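PDB 1VRM: hypothetical protein TM1553 from Thermotoga maritima, which belongs to the ApbE family and, as in characterised relatives, probably acts as an FAD-dependent flavin transferase that attaches FMN to target proteins. Local coordinates for residues A[204-209]-A[222-227]; A[194-199]-A[227-232]. One frame throughout, in Å; residues are numbered along the deposited sequence.

Contact 1: residues A[204-209]-A[222-227]; sequences KYPWVI and YIYLKS
K204 meets K226 through its backbone: the carbonyl O of K204 accepts a hydrogen bond from K226 NZ at 2.7 Å, the ammonium standing well above the carbonyl plane. A bend at chi3 of K226 (65°) places CE beside the same carbonyl instead of letting the chain run on straight. Beyond Y205, P206 lays CB against K226 CG (3.7 Å), and its CG comes to the edge of the Y224 ring, near the ring plane.

From W207 onward the two strands pair as an antiparallel beta hairpin. W207 and L225 exchange N-H...O bonds in both directions, and L225 O, besides accepting W207 N, sits at the indole edge near CD1. The indole NE1 turns instead to G199 O. V208 opposes Y224 in a non-hydrogen-bonded pair, the side chains side by side and pointing the same way. Its CG2 lies nearest the Y224 ring, 3.6 Å from CE2, while CG1 reaches Y222 CD1 at 3.7 Å and stays close to the Y224 rim. With CG1 of V208 anti to the backbone N (chi1 -173°), that methyl is put within range of the Y222 ring. I209 and I223 form the next hydrogen-bonded pair through two nearly straight bonds, I209 N to I223 O and I223 N to I209 O, both 2.8 Å. On the face shared with W207, I223 and L225, I209 CD1 packs 3.7 Å from L225 CD1.

The chemistry is thus divided by face. The indole of W207 and the aliphatic side chains of I209, I223 and L225 form the side turned to the main sheet, where they meet V230, I268 and I197, whereas V208 and Y224 clothe a more exposed surface. The exposed Y222 ring meets V208 CG1 obliquely, and apolar contact here overlies a regular backbone hydrogen-bond pattern.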
ATOM      1  N   LYS A 204     -10.144  -0.615  25.930  1.00  6.50           N
ATOM      2  CA  LYS A 204     -11.563  -0.940  25.832  1.00 10.59           C
ATOM      3  C   LYS A 204     -12.276  -0.431  24.608  1.00 10.82           C
ATOM      4  O   LYS A 204     -13.289  -0.997  24.235  1.00 13.11           O
ATOM      5  CB  LYS A 204     -12.317  -0.334  27.049  1.00 10.70           C
ATOM      6  CG  LYS A 204     -11.817  -0.796  28.403  1.00 18.54           C
ATOM      7  CD  LYS A 204     -12.679  -0.165  29.508  1.00 19.34           C
ATOM      8  CE  LYS A 204     -12.194  -0.574  30.900  1.00 27.00           C
ATOM      9  NZ  LYS A 204     -12.981   0.053  32.048  1.00 23.42           N
ATOM     10  N   TYR A 205     -11.800   0.674  24.017  1.00  6.98           N
ATOM     11  CA  TYR A 205     -12.656   1.425  23.073  1.00  9.26           C
ATOM     12  C   TYR A 205     -12.123   1.413  21.653  1.00 10.00           C
ATOM     13  O   TYR A 205     -10.934   1.183  21.426  1.00  9.45           O
ATOM     14  CB  TYR A 205     -12.793   2.877  23.499  1.00  7.94           C
ATOM     15  CG  TYR A 205     -13.302   3.044  24.864  1.00 12.60           C
ATOM     16  CD1 TYR A 205     -14.627   2.766  25.149  1.00 18.55           C
ATOM     17  CD2 TYR A 205     -12.480   3.498  25.864  1.00 12.61           C
ATOM     18  CE1 TYR A 205     -15.122   2.916  26.434  1.00 25.33           C
ATOM     19  CE2 TYR A 205     -12.971   3.657  27.188  1.00 15.76           C
ATOM     20  CZ  TYR A 205     -14.291   3.368  27.448  1.00 20.78           C
ATOM     21  OH  TYR A 205     -14.818   3.527  28.720  1.00 27.19           O
ATOM     22  N   PRO A 206     -13.009   1.626  20.689  1.00 12.30           N
ATOM     23  CA  PRO A 206     -12.546   1.783  19.317  1.00 10.21           C
ATOM     24  C   PRO A 206     -11.819   3.102  19.078  1.00  9.67           C
ATOM     25  O   PRO A 206     -12.064   4.113  19.738  1.00 12.31           O
ATOM     26  CB  PRO A 206     -13.863   1.731  18.501  1.00 13.28           C
ATOM     27  CG  PRO A 206     -14.853   2.275  19.369  1.00 17.26           C
ATOM     28  CD  PRO A 206     -14.476   1.770  20.776  1.00 12.14           C
ATOM     29  N   TRP A 207     -10.882   3.066  18.148  1.00  8.31           N
ATOM     30  CA  TRP A 207     -10.260   4.251  17.610  1.00  6.06           C
ATOM     31  C   TRP A 207     -11.186   4.806  16.547  1.00  9.32           C
ATOM     32  O   TRP A 207     -11.743   4.074  15.728  1.00  8.60           O
ATOM     33  CB  TRP A 207      -8.903   3.964  17.015  1.00  5.80           C
ATOM     34  CG  TRP A 207      -7.934   3.438  18.030  1.00  5.26           C
ATOM     35  CD1 TRP A 207      -7.717   2.146  18.374  1.00 10.10           C
ATOM     36  CD2 TRP A 207      -7.139   4.226  18.890  1.00  3.98           C
ATOM     37  NE1 TRP A 207      -6.789   2.071  19.363  1.00  8.87           N
ATOM     38  CE2 TRP A 207      -6.424   3.342  19.724  1.00  6.93           C
ATOM     39  CE3 TRP A 207      -6.942   5.588  19.033  1.00  9.17           C
ATOM     40  CZ2 TRP A 207      -5.546   3.794  20.675  1.00  7.22           C
ATOM     41  CZ3 TRP A 207      -6.061   6.028  19.983  1.00  8.94           C
ATOM     42  CH2 TRP A 207      -5.360   5.129  20.779  1.00  8.76           C
ATOM     43  N   VAL A 208     -11.307   6.120  16.543  1.00  8.23           N
ATOM     44  CA  VAL A 208     -12.207   6.813  15.607  1.00 11.86           C
ATOM     45  C   VAL A 208     -11.361   7.366  14.503  1.00 12.55           C
ATOM     46  O   VAL A 208     -10.440   8.159  14.743  1.00 12.73           O
ATOM     47  CB  VAL A 208     -12.953   7.972  16.261  1.00 14.35           C
ATOM     48  CG1 VAL A 208     -14.002   8.539  15.245  1.00 14.20           C
ATOM     49  CG2 VAL A 208     -13.632   7.506  17.519  1.00 15.78           C
ATOM     50  N   ILE A 209     -11.635   6.922  13.293  1.00  9.80           N
ATOM     51  CA  ILE A 209     -10.792   7.215  12.142  1.00 12.34           C
ATOM     52  C   ILE A 209     -11.627   7.960  11.109  1.00 11.85           C
ATOM     53  O   ILE A 209     -12.703   7.507  10.720  1.00 10.06           O
ATOM     54  CB  ILE A 209     -10.170   5.957  11.545  1.00 11.60           C
ATOM     55  CG1 ILE A 209      -9.316   5.250  12.606  1.00 13.09           C
ATOM     56  CG2 ILE A 209      -9.350   6.306  10.317  1.00 17.24           C
ATOM     57  CD1 ILE A 209      -8.940   3.848  12.297  1.00 18.33           C
ATOM     58  N   TYR A 222     -16.752   8.684   9.346  1.00 10.94           N
ATOM     59  CA  TYR A 222     -15.981   8.187  10.481  1.00 10.41           C
ATOM     60  C   TYR A 222     -16.198   6.712  10.672  1.00  9.88           C
ATOM     61  O   TYR A 222     -17.338   6.246  10.595  1.00 11.99           O
ATOM     62  CB  TYR A 222     -16.359   8.893  11.760  1.00 13.47           C
ATOM     63  CG  TYR A 222     -15.843  10.303  11.845  1.00 14.78           C
ATOM     64  CD1 TYR A 222     -14.515  10.558  12.176  1.00 14.42           C
ATOM     65  CD2 TYR A 222     -16.672  11.375  11.567  1.00 21.25           C
ATOM     66  CE1 TYR A 222     -14.029  11.856  12.253  1.00 16.01           C
ATOM     67  CE2 TYR A 222     -16.191  12.669  11.635  1.00 20.10           C
ATOM     68  CZ  TYR A 222     -14.889  12.888  11.986  1.00 17.61           C
ATOM     69  OH  TYR A 222     -14.428  14.182  12.048  1.00 26.42           O
ATOM     70  N   ILE A 223     -15.101   6.003  10.880  1.00  7.87           N
ATOM     71  CA  ILE A 223     -15.186   4.617  11.239  1.00  9.75           C
ATOM     72  C   ILE A 223     -14.569   4.358  12.588  1.00  9.95           C
ATOM     73  O   ILE A 223     -13.810   5.166  13.115  1.00  9.07           O
ATOM     74  CB  ILE A 223     -14.579   3.692  10.166  1.00  8.91           C
ATOM     75  CG1 ILE A 223     -13.096   3.998   9.978  1.00 14.10           C
ATOM     76  CG2 ILE A 223     -15.331   3.877   8.853  1.00 16.29           C
ATOM     77  CD1 ILE A 223     -12.310   2.865   9.346  1.00 18.57           C
ATOM     78  N   TYR A 224     -14.969   3.228  13.148  1.00  9.39           N
ATOM     79  CA  TYR A 224     -14.643   2.865  14.523  1.00  8.37           C
ATOM     80  C   TYR A 224     -13.973   1.521  14.481  1.00 10.07           C
ATOM     81  O   TYR A 224     -14.569   0.560  14.053  1.00 11.48           O
ATOM     82  CB  TYR A 224     -15.926   2.842  15.356  1.00 10.57           C
ATOM     83  CG  TYR A 224     -16.544   4.205  15.440  1.00  9.02           C
ATOM     84  CD1 TYR A 224     -17.331   4.704  14.406  1.00 12.61           C
ATOM     85  CD2 TYR A 224     -16.365   4.999  16.561  1.00 19.32           C
ATOM     86  CE1 TYR A 224     -17.899   5.975  14.488  1.00 12.59           C
ATOM     87  CE2 TYR A 224     -16.903   6.234  16.638  1.00 16.64           C
ATOM     88  CZ  TYR A 224     -17.681   6.726  15.613  1.00 18.41           C
ATOM     89  OH  TYR A 224     -18.219   7.991  15.715  1.00 20.44           O
ATOM     90  N   LEU A 225     -12.716   1.441  14.876  1.00 10.71           N
ATOM     91  CA  LEU A 225     -11.958   0.185  14.839  1.00  9.12           C
ATOM     92  C   LEU A 225     -11.339  -0.122  16.204  1.00  9.27           C
ATOM     93  O   LEU A 225     -10.517   0.652  16.737  1.00  9.08           O
ATOM     94  CB  LEU A 225     -10.832   0.197  13.793  1.00 11.86           C
ATOM     95  CG  LEU A 225     -11.188   0.315  12.319  1.00 19.16           C
ATOM     96  CD1 LEU A 225      -9.891   0.342  11.506  1.00 18.83           C
ATOM     97  CD2 LEU A 225     -12.041  -0.840  11.882  1.00 17.36           C
ATOM     98  N   LYS A 226     -11.741  -1.253  16.766  1.00  9.86           N
ATOM     99  CA  LYS A 226     -11.020  -1.808  17.926  1.00 10.72           C
ATOM    100  C   LYS A 226      -9.863  -2.712  17.527  1.00  9.84           C
ATOM    101  O   LYS A 226      -9.056  -3.044  18.363  1.00 11.10           O
ATOM    102  CB  LYS A 226     -11.942  -2.544  18.927  1.00 10.66           C
ATOM    103  CG  LYS A 226     -12.905  -1.674  19.744  1.00 18.87           C
ATOM    104  CD  LYS A 226     -13.715  -2.514  20.808  1.00 14.93           C
ATOM    105  CE  LYS A 226     -12.809  -3.136  21.900  1.00 19.29           C
ATOM    106  NZ  LYS A 226     -13.601  -3.511  23.188  1.00 16.63           N
ATOM    107  N   SER A 227      -9.790  -3.108  16.257  1.00  8.83           N
ATOM    108  CA  SER A 227      -8.797  -4.021  15.743  1.00  8.82           C
ATOM    109  C   SER A 227      -8.750  -3.867  14.223  1.00 10.72           C
ATOM    110  O   SER A 227      -9.586  -3.167  13.645  1.00 13.33           O
ATOM    111  CB  SER A 227      -9.129  -5.467  16.117  1.00  9.61           C
ATOM    112  OG  SER A 227     -10.310  -5.945  15.459  1.00 13.57           O
TER

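Contact 2: residues A[194-199]-A[227-232]; sequences DVRIIG and SGAVAT
Two central, adjacent strands of the large antiparallel sheet of the ApbE fold, 194-197 and 229-234, pair here. V195 and V230 form the hydrogen-bonded pair at its middle: V195 N reaches V230 O at 2.8 Å, V230 N returns a bond to V195 O, and V195 CB rests against V230 CG1. D194 adds a side-chain bond, its OD1 receiving T232 N at 3.2 Å on the syn side but 33° out of the carboxylate plane, while the same group lies against A231 CB.

R196 and A229 form a non-hydrogen-bonded pair. The CG of R196 is anti to the backbone N (chi1 -176°), and the bend at chi2 brings CD over to A229 CB, 3.6 Å away. The guanidinium then turns NH1 to G228 O at 3.1 Å, a donor well above the carbonyl plane, whereas I197 N meets the same oxygen at 3.0 Å nearly along the C=O axis. G228 O is therefore gripped by two donors. Two water positions beside R196 NH1 and G228 N lie too close together for both to be filled at once, and are doubtful. An alanine in place of R196 would probably leave G228 O with I197 N as its remaining donor of the two and D172 without this salt bridge, since NE of R196 pairs with D172.

The R196, A229 and A231 face is covered by helices 166-181 and 272-296, with A272 and A275 against the alanines. Strands 186-191 and 262-269 flank the pair, bonding to R196 and to A229 and A231.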
ATOM      1  N   ASP A 194      -2.779   5.079   5.911  1.00 10.06           N
ATOM      2  CA  ASP A 194      -3.066   3.669   6.226  1.00 10.21           C
ATOM      3  C   ASP A 194      -2.879   3.530   7.736  1.00 10.82           C
ATOM      4  O   ASP A 194      -1.943   4.096   8.305  1.00  8.49           O
ATOM      5  CB  ASP A 194      -2.121   2.737   5.516  1.00 13.17           C
ATOM      6  CG  ASP A 194      -2.261   2.795   3.965  1.00 16.24           C
ATOM      7  OD1 ASP A 194      -3.185   3.483   3.471  1.00 21.93           O
ATOM      8  OD2 ASP A 194      -1.436   2.145   3.279  1.00 29.79           O
ATOM      9  N   VAL A 195      -3.710   2.727   8.399  1.00  7.23           N
ATOM     10  CA  VAL A 195      -3.653   2.576   9.837  1.00  6.98           C
ATOM     11  C   VAL A 195      -3.779   1.099  10.236  1.00  8.19           C
ATOM     12  O   VAL A 195      -4.598   0.339   9.646  1.00  7.53           O
ATOM     13  CB  VAL A 195      -4.815   3.349  10.507  1.00  9.87           C
ATOM     14  CG1 VAL A 195      -4.779   3.183  12.013  1.00 12.63           C
ATOM     15  CG2 VAL A 195      -4.763   4.867  10.171  1.00 11.69           C
ATOM     16  N   ARG A 196      -2.954   0.682  11.182  1.00  6.02           N
ATOM     17  CA  ARG A 196      -3.084  -0.633  11.827  1.00  4.79           C
ATOM     18  C   ARG A 196      -3.281  -0.423  13.337  1.00  6.20           C
ATOM     19  O   ARG A 196      -2.507   0.288  13.969  1.00  4.71           O
ATOM     20  CB  ARG A 196      -1.873  -1.497  11.575  1.00  5.15           C
ATOM     21  CG  ARG A 196      -1.972  -2.876  12.106  1.00  6.81           C
ATOM     22  CD  ARG A 196      -2.941  -3.708  11.287  1.00 11.51           C
ATOM     23  NE  ARG A 196      -2.740  -5.115  11.474  1.00 18.49           N
ATOM     24  CZ  ARG A 196      -3.475  -5.821  12.275  1.00 15.77           C
ATOM     25  NH1 ARG A 196      -4.386  -5.224  12.968  1.00 13.03           N
ATOM     26  NH2 ARG A 196      -3.240  -7.088  12.437  1.00 16.28           N
ATOM     27  N   ILE A 197      -4.333  -1.015  13.891  1.00  4.30           N
ATOM     28  CA  ILE A 197      -4.600  -0.915  15.305  1.00  4.69           C
ATOM     29  C   ILE A 197      -3.680  -1.909  16.052  1.00  6.39           C
ATOM     30  O   ILE A 197      -3.651  -3.112  15.752  1.00  7.80           O
ATOM     31  CB  ILE A 197      -6.062  -1.195  15.650  1.00  5.50           C
ATOM     32  CG1 ILE A 197      -7.019  -0.307  14.861  1.00  9.58           C
ATOM     33  CG2 ILE A 197      -6.318  -1.118  17.146  1.00  7.68           C
ATOM     34  CD1 ILE A 197      -6.727   1.127  14.878  1.00 10.10           C
ATOM     35  N   ILE A 198      -3.012  -1.407  17.090  1.00  5.17           N
ATOM     36  CA  ILE A 198      -2.232  -2.252  17.982  1.00  5.95           C
ATOM     37  C   ILE A 198      -3.119  -2.935  19.013  1.00  6.85           C
ATOM     38  O   ILE A 198      -3.072  -4.174  19.190  1.00  8.06           O
ATOM     39  CB  ILE A 198      -1.097  -1.501  18.689  1.00  6.53           C
ATOM     40  CG1 ILE A 198      -0.085  -0.972  17.682  1.00  7.60           C
ATOM     41  CG2 ILE A 198      -0.439  -2.397  19.756  1.00  8.33           C
ATOM     42  CD1 ILE A 198       0.947   0.034  18.284  1.00  7.75           C
ATOM     43  N   GLY A 199      -3.926  -2.117  19.687  1.00  5.89           N
ATOM     44  CA  GLY A 199      -4.926  -2.589  20.641  1.00  6.81           C
ATOM     45  C   GLY A 199      -5.899  -1.467  20.882  1.00  6.53           C
ATOM     46  O   GLY A 199      -5.620  -0.328  20.564  1.00  6.74           O
ATOM     47  N   SER A 227      -9.790  -3.108  16.257  1.00  8.83           N
ATOM     48  CA  SER A 227      -8.797  -4.021  15.743  1.00  8.82           C
ATOM     49  C   SER A 227      -8.750  -3.867  14.223  1.00 10.72           C
ATOM     50  O   SER A 227      -9.586  -3.167  13.645  1.00 13.33           O
ATOM     51  CB  SER A 227      -9.129  -5.467  16.117  1.00  9.61           C
ATOM     52  OG  SER A 227     -10.310  -5.945  15.459  1.00 13.57           O
ATOM     53  N   GLY A 228      -7.795  -4.517  13.596  1.00  7.26           N
ATOM     54  CA  GLY A 228      -7.715  -4.580  12.150  1.00  7.31           C
ATOM     55  C   GLY A 228      -7.011  -3.379  11.567  1.00  7.26           C
ATOM     56  O   GLY A 228      -6.131  -2.766  12.199  1.00  8.08           O
ATOM     57  N   ALA A 229      -7.368  -3.054  10.327  1.00  5.15           N
ATOM     58  CA  ALA A 229      -6.660  -2.035   9.625  1.00  7.66           C
ATOM     59  C   ALA A 229      -7.549  -1.336   8.614  1.00  6.37           C
ATOM     60  O   ALA A 229      -8.582  -1.844   8.207  1.00  5.54           O
ATOM     61  CB  ALA A 229      -5.437  -2.697   8.854  1.00  5.47           C
ATOM     62  N   VAL A 230      -7.117  -0.139   8.223  1.00  5.25           N
ATOM     63  CA  VAL A 230      -7.786   0.597   7.167  1.00  3.94           C
ATOM     64  C   VAL A 230      -6.694   1.183   6.266  1.00  5.65           C
ATOM     65  O   VAL A 230      -5.650   1.628   6.748  1.00  6.68           O
ATOM     66  CB  VAL A 230      -8.769   1.655   7.695  1.00  7.96           C
ATOM     67  CG1 VAL A 230      -8.129   2.711   8.585  1.00 10.78           C
ATOM     68  CG2 VAL A 230      -9.491   2.317   6.518  1.00  8.05           C
ATOM     69  N   ALA A 231      -6.930   1.174   4.966  1.00  5.44           N
ATOM     70  CA  ALA A 231      -5.961   1.736   4.008  1.00  6.05           C
ATOM     71  C   ALA A 231      -6.756   2.475   2.927  1.00  6.98           C
ATOM     72  O   ALA A 231      -7.802   1.985   2.486  1.00  6.55           O
ATOM     73  CB  ALA A 231      -5.103   0.635   3.393  1.00  9.08           C
ATOM     74  N   THR A 232      -6.200   3.567   2.410  1.00  6.80           N
ATOM     75  CA  THR A 232      -6.813   4.344   1.378  1.00  9.15           C
ATOM     76  C   THR A 232      -5.824   4.517   0.217  1.00 11.76           C
ATOM     77  O   THR A 232      -4.628   4.811   0.440  1.00 12.00           O
ATOM     78  CB  THR A 232      -7.303   5.697   1.949  1.00 11.88           C
ATOM     79  OG1 THR A 232      -8.345   5.457   2.908  1.00 12.72           O
ATOM     80  CG2 THR A 232      -7.841   6.597   0.828  1.00 13.59           C
TER
HETATM   81  O   HOH W   1      -5.451  -4.934  15.150  0.50 14.87           O
HETATM   82  O   HOH W   2      -6.030  -7.152  14.736  1.00 26.76           O

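How the contacts relate
Of these segments, 194-197 comes first; the chain then turns a corner at I198 and enters 204-209, the first arm of contact 1. After the hairpin turn it comes back through 222-227, and the shared S227 passes it straight into 227-232, which closes contact 2. Contact 1 thus closes a short loop lying wholly within the longer one that contact 2 closes; the two do not cross. Their centres are about 9 Å apart, and they touch at I197: K226 O lies 3.6 Å from I197 CG2, and W207 CD1 packs on the same methyl. Together they tie the two-stranded hairpin to the middle of the eight-stranded sheet.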